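Local coordinates for hypothetical protein Atu2684 (Agrobacterium tumefaciens, PDB 2AXO) that is of unknown function but belongs to a thioredoxin-like family and has a CxxC disulfide, consistent with a thiol redox role, at residues 43-54 and 72-83. Numbering follows the deposited sequence.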
loop_
_atom_site.group_PDB
_atom_site.type_symbol
_atom_site.label_atom_id
_atom_site.label_comp_id
_atom_site.label_asym_id
_atom_site.label_seq_id
_atom_site.Cartn_x
_atom_site.Cartn_y
_atom_site.Cartn_z
ATOM N N LYS A 43 -1.808 -17.793 23.967
ATOM C CA LYS A 43 -2.605 -16.599 24.241
ATOM C C LYS A 43 -3.286 -15.950 23.035
ATOM O O LYS A 43 -4.322 -15.301 23.183
ATOM C CB LYS A 43 -1.737 -15.561 24.964
ATOM C CG LYS A 43 -1.172 -16.038 26.302
ATOM C CD LYS A 43 -0.213 -15.010 26.898
ATOM C CE LYS A 43 0.419 -15.505 28.202
ATOM N NZ LYS A 43 -0.580 -15.629 29.296
ATOM N N GLY A 44 -2.715 -16.114 21.848
ATOM C CA GLY A 44 -3.316 -15.517 20.665
ATOM C C GLY A 44 -2.369 -15.440 19.481
ATOM O O GLY A 44 -1.295 -16.044 19.491
ATOM N N VAL A 45 -2.770 -14.690 18.462
ATOM C CA VAL A 45 -1.973 -14.529 17.257
ATOM C C VAL A 45 -1.525 -13.085 17.064
ATOM O O VAL A 45 -2.326 -12.150 17.169
ATOM C CB VAL A 45 -2.769 -14.973 16.010
ATOM C CG1 VAL A 45 -1.953 -14.731 14.745
ATOM C CG2 VAL A 45 -3.127 -16.448 16.134
ATOM N N VAL A 46 -0.236 -12.906 16.791
ATOM C CA VAL A 46 0.314 -11.574 16.559
ATOM C C VAL A 46 0.972 -11.533 15.185
ATOM O O VAL A 46 1.981 -12.184 14.957
ATOM C CB VAL A 46 1.359 -11.198 17.640
ATOM C CG1 VAL A 46 1.988 -9.844 17.314
ATOM C CG2 VAL A 46 0.686 -11.148 19.003
ATOM N N GLU A 47 0.374 -10.770 14.276
ATOM C CA GLU A 47 0.882 -10.627 12.926
ATOM C C GLU A 47 1.431 -9.229 12.753
ATOM O O GLU A 47 0.685 -8.253 12.745
ATOM C CB GLU A 47 -0.233 -10.877 11.917
ATOM C CG GLU A 47 -0.707 -12.309 11.906
ATOM C CD GLU A 47 -1.903 -12.513 11.008
ATOM O OE1 GLU A 47 -2.995 -12.033 11.370
ATOM O OE2 GLU A 47 -1.733 -13.135 9.939
ATOM N N LEU A 48 2.748 -9.142 12.618
ATOM C CA LEU A 48 3.419 -7.862 12.467
ATOM C C LEU A 48 3.758 -7.533 11.024
ATOM O O LEU A 48 4.359 -8.343 10.315
ATOM C CB LEU A 48 4.709 -7.874 13.289
ATOM C CG LEU A 48 5.680 -6.707 13.110
ATOM C CD1 LEU A 48 5.118 -5.459 13.777
ATOM C CD2 LEU A 48 7.024 -7.080 13.721
ATOM N N PHE A 49 3.359 -6.343 10.586
ATOM C CA PHE A 49 3.679 -5.885 9.243
ATOM C C PHE A 49 4.820 -4.908 9.457
ATOM O O PHE A 49 4.695 -3.927 10.194
ATOM C CB PHE A 49 2.458 -5.239 8.589
ATOM C CG PHE A 49 1.354 -6.222 8.337
ATOM C CD1 PHE A 49 0.460 -6.560 9.351
ATOM C CD2 PHE A 49 1.289 -6.913 7.129
ATOM C CE1 PHE A 49 -0.479 -7.579 9.169
ATOM C CE2 PHE A 49 0.356 -7.932 6.938
ATOM C CZ PHE A 49 -0.528 -8.268 7.959
ATOM N N THR A 50 5.946 -5.208 8.820
ATOM C CA THR A 50 7.160 -4.429 8.997
ATOM C C THR A 50 7.967 -4.401 7.704
ATOM O O THR A 50 7.488 -4.825 6.663
ATOM C CB THR A 50 8.008 -5.089 10.114
ATOM O OG1 THR A 50 9.231 -4.371 10.309
ATOM C CG2 THR A 50 8.313 -6.542 9.746
ATOM N N SER A 51 9.190 -3.889 7.781
ATOM C CA SER A 51 10.081 -3.831 6.627
ATOM C C SER A 51 11.449 -3.343 7.071
ATOM O O SER A 51 11.561 -2.549 8.006
ATOM C CB SER A 51 9.538 -2.889 5.547
ATOM O OG SER A 51 10.475 -2.765 4.487
ATOM N N GLN A 52 12.497 -3.813 6.411
ATOM C CA GLN A 52 13.820 -3.368 6.795
ATOM C C GLN A 52 14.009 -1.923 6.340
ATOM O O GLN A 52 14.875 -1.214 6.849
ATOM C CB GLN A 52 14.902 -4.268 6.200
ATOM C CG GLN A 52 15.318 -3.934 4.787
ATOM C CD GLN A 52 16.714 -4.438 4.476
ATOM O OE1 GLN A 52 17.711 -3.880 4.942
ATOM N NE2 GLN A 52 16.792 -5.510 3.702
ATOM N N GLY A 53 13.186 -1.488 5.390
ATOM C CA GLY A 53 13.274 -0.120 4.896
ATOM C C GLY A 53 12.539 0.879 5.776
ATOM O O GLY A 53 12.604 2.092 5.556
ATOM N N CYS A 54 11.825 0.357 6.769
ATOM C CA CYS A 54 11.061 1.161 7.722
ATOM C C CYS A 54 11.910 1.421 8.972
ATOM O O CYS A 54 12.147 0.517 9.777
ATOM C CB CYS A 54 9.767 0.415 8.079
ATOM S SG CYS A 54 8.979 0.834 9.664
ATOM N N ASP A 72 4.462 -18.024 23.811
ATOM C CA ASP A 72 3.087 -18.047 24.294
ATOM C C ASP A 72 2.088 -17.455 23.307
ATOM O O ASP A 72 0.904 -17.326 23.609
ATOM C CB ASP A 72 2.960 -17.383 25.682
ATOM C CG ASP A 72 3.409 -15.929 25.711
ATOM O OD1 ASP A 72 3.929 -15.416 24.700
ATOM O OD2 ASP A 72 3.240 -15.297 26.780
ATOM N N VAL A 73 2.576 -17.105 22.122
ATOM C CA VAL A 73 1.716 -16.582 21.066
ATOM C C VAL A 73 2.224 -17.130 19.746
ATOM O O VAL A 73 3.355 -17.622 19.658
ATOM C CB VAL A 73 1.733 -15.029 20.990
ATOM C CG1 VAL A 73 1.390 -14.438 22.347
ATOM C CG2 VAL A 73 3.088 -14.528 20.514
ATOM N N VAL A 74 1.368 -17.073 18.735
ATOM C CA VAL A 74 1.726 -17.505 17.392
ATOM C C VAL A 74 2.150 -16.193 16.752
ATOM O O VAL A 74 1.310 -15.332 16.484
ATOM C CB VAL A 74 0.507 -18.082 16.636
ATOM C CG1 VAL A 74 0.823 -18.200 15.150
ATOM C CG2 VAL A 74 0.143 -19.454 17.208
ATOM N N GLY A 75 3.452 -16.031 16.540
ATOM C CA GLY A 75 3.963 -14.800 15.973
ATOM C C GLY A 75 4.417 -14.913 14.537
ATOM O O GLY A 75 5.105 -15.856 14.155
ATOM N N LEU A 76 4.025 -13.926 13.740
ATOM C CA LEU A 76 4.371 -13.891 12.329
ATOM C C LEU A 76 4.808 -12.505 11.909
ATOM O O LEU A 76 4.263 -11.505 12.373
ATOM C CB LEU A 76 3.162 -14.285 11.491
ATOM C CG LEU A 76 2.659 -15.713 11.694
ATOM C CD1 LEU A 76 1.276 -15.837 11.100
ATOM C CD2 LEU A 76 3.624 -16.702 11.046
ATOM N N SER A 77 5.789 -12.452 11.020
ATOM C CA SER A 77 6.277 -11.186 10.505
ATOM C C SER A 77 6.033 -11.135 8.996
ATOM O O SER A 77 6.487 -12.009 8.257
ATOM C CB SER A 77 7.770 -11.036 10.788
ATOM O OG SER A 77 8.253 -9.834 10.227
ATOM N N TYR A 78 5.291 -10.123 8.553
ATOM C CA TYR A 78 5.002 -9.940 7.134
ATOM C C TYR A 78 5.719 -8.700 6.611
ATOM O O TYR A 78 5.303 -7.577 6.894
ATOM C CB TYR A 78 3.505 -9.741 6.880
ATOM C CG TYR A 78 2.626 -10.917 7.232
ATOM C CD1 TYR A 78 2.181 -11.110 8.537
ATOM C CD2 TYR A 78 2.217 -11.823 6.253
ATOM C CE1 TYR A 78 1.348 -12.177 8.861
ATOM C CE2 TYR A 78 1.386 -12.895 6.565
ATOM C CZ TYR A 78 0.955 -13.065 7.869
ATOM O OH TYR A 78 0.139 -14.122 8.190
ATOM N N HIS A 79 6.783 -8.893 5.843
ATOM C CA HIS A 79 7.508 -7.755 5.292
ATOM C C HIS A 79 6.729 -7.162 4.125
ATOM O O HIS A 79 6.441 -7.854 3.147
ATOM C CB HIS A 79 8.903 -8.181 4.830
ATOM C CG HIS A 79 9.856 -8.444 5.955
ATOM N ND1 HIS A 79 9.704 -9.497 6.830
ATOM C CD2 HIS A 79 10.971 -7.784 6.349
ATOM C CE1 HIS A 79 10.687 -9.477 7.715
ATOM N NE2 HIS A 79 11.468 -8.447 7.446
ATOM N N VAL A 80 6.384 -5.881 4.239
ATOM C CA VAL A 80 5.634 -5.180 3.196
ATOM C C VAL A 80 6.572 -4.647 2.115
ATOM O O VAL A 80 7.759 -4.439 2.359
ATOM C CB VAL A 80 4.813 -4.015 3.793
ATOM C CG1 VAL A 80 3.767 -4.570 4.745
ATOM C CG2 VAL A 80 5.731 -3.037 4.519
ATOM N N ASP A 81 6.041 -4.418 0.919
ATOM C CA ASP A 81 6.880 -3.944 -0.174
ATOM C C ASP A 81 6.899 -2.437 -0.390
ATOM O O ASP A 81 7.690 -1.940 -1.189
ATOM C CB ASP A 81 6.474 -4.636 -1.483
ATOM C CG ASP A 81 5.097 -4.218 -1.967
ATOM O OD1 ASP A 81 4.379 -3.512 -1.225
ATOM O OD2 ASP A 81 4.725 -4.602 -3.094
ATOM N N TYR A 82 6.063 -1.697 0.328
ATOM C CA TYR A 82 6.034 -0.263 0.102
ATOM C C TYR A 82 7.144 0.575 0.731
ATOM O O TYR A 82 7.019 1.792 0.858
ATOM C CB TYR A 82 4.653 0.300 0.458
ATOM C CG TYR A 82 4.120 -0.014 1.837
ATOM C CD1 TYR A 82 4.623 0.629 2.964
ATOM C CD2 TYR A 82 3.034 -0.872 1.997
ATOM C CE1 TYR A 82 4.047 0.439 4.218
ATOM C CE2 TYR A 82 2.451 -1.073 3.239
ATOM C CZ TYR A 82 2.955 -0.411 4.344
ATOM O OH TYR A 82 2.343 -0.566 5.564
ATOM N N TRP A 83 8.239 -0.078 1.104
ATOM C CA TRP A 83 9.382 0.623 1.674
ATOM C C TRP A 83 10.593 0.407 0.783
ATOM O O TRP A 83 11.699 0.851 1.093
ATOM C CB TRP A 83 9.687 0.131 3.090
ATOM C CG TRP A 83 8.773 0.700 4.113
ATOM C CD1 TRP A 83 7.717 0.073 4.714
ATOM C CD2 TRP A 83 8.814 2.025 4.648
ATOM N NE1 TRP A 83 7.100 0.928 5.592
ATOM C CE2 TRP A 83 7.753 2.133 5.573
ATOM C CE3 TRP A 83 9.644 3.134 4.435
ATOM C CZ2 TRP A 83 7.501 3.309 6.293
ATOM C CZ3 TRP A 83 9.392 4.306 5.149
ATOM C CH2 TRP A 83 8.329 4.381 6.067
HETATM O O HOH W 1 9.626 -2.744 1.629
HETATM O O HOH W 2 13.168 2.838 2.858
#
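C54 CB sits over one face of the W83 indole, 3.7 Å from the centroid of the five-membered ring and 12° off its normal, a CH-pi contact, while V80 CG2 lies in plane at an edge of the indole. C54 SG, bonded to C57 in a CxxC disulfide, lies obliquely to the same ring, so the indole packs against the first cysteine of that motif; T115 accepts a hydrogen bond from W83 NE1. The H79 imidazole is met over the centre of one face by T50 CG2, almost on the normal. T50 OG1 lies anti to the backbone N, where it bonds D61, and the methyl is left between N and the carbonyl carbon, over the imidazole. F49 and Y78 run alongside each other, planes 14° apart but centroids 5.0 Å apart, so overlap is slight; Y78 CD1 lies over the rim of the F49 face and V80 CG1 at its edge. The Y78 ring edge has L48 O in its plane. E47 OE2 takes both a weak hydrogen bond from Y78 OH and a salt bridge to R100, so two partners grip one oxygen.

Strands 45-50 and 74-79 are parallel neighbours, joined through helix 58-70 as a beta-alpha-beta unit, consistent with the thioredoxin-like clan, and strand 45-50 leads toward the disulfide. Backbone bonds alternate between the segments, from K43 N to D72 O (2.8 Å) through the nearly straight Y78 N to L48 O (2.7 Å), ending with V80 N to T50 O. T50 N departs from this geometry, approaching Y78 O from 39° above the carbonyl plane.

Beyond the strands, S51 OG accepts from G53 N (3.1 Å) in an ST turn. One water bonds S51 OG, V80 O and W83 N; a second donates to G53 O and W83 O.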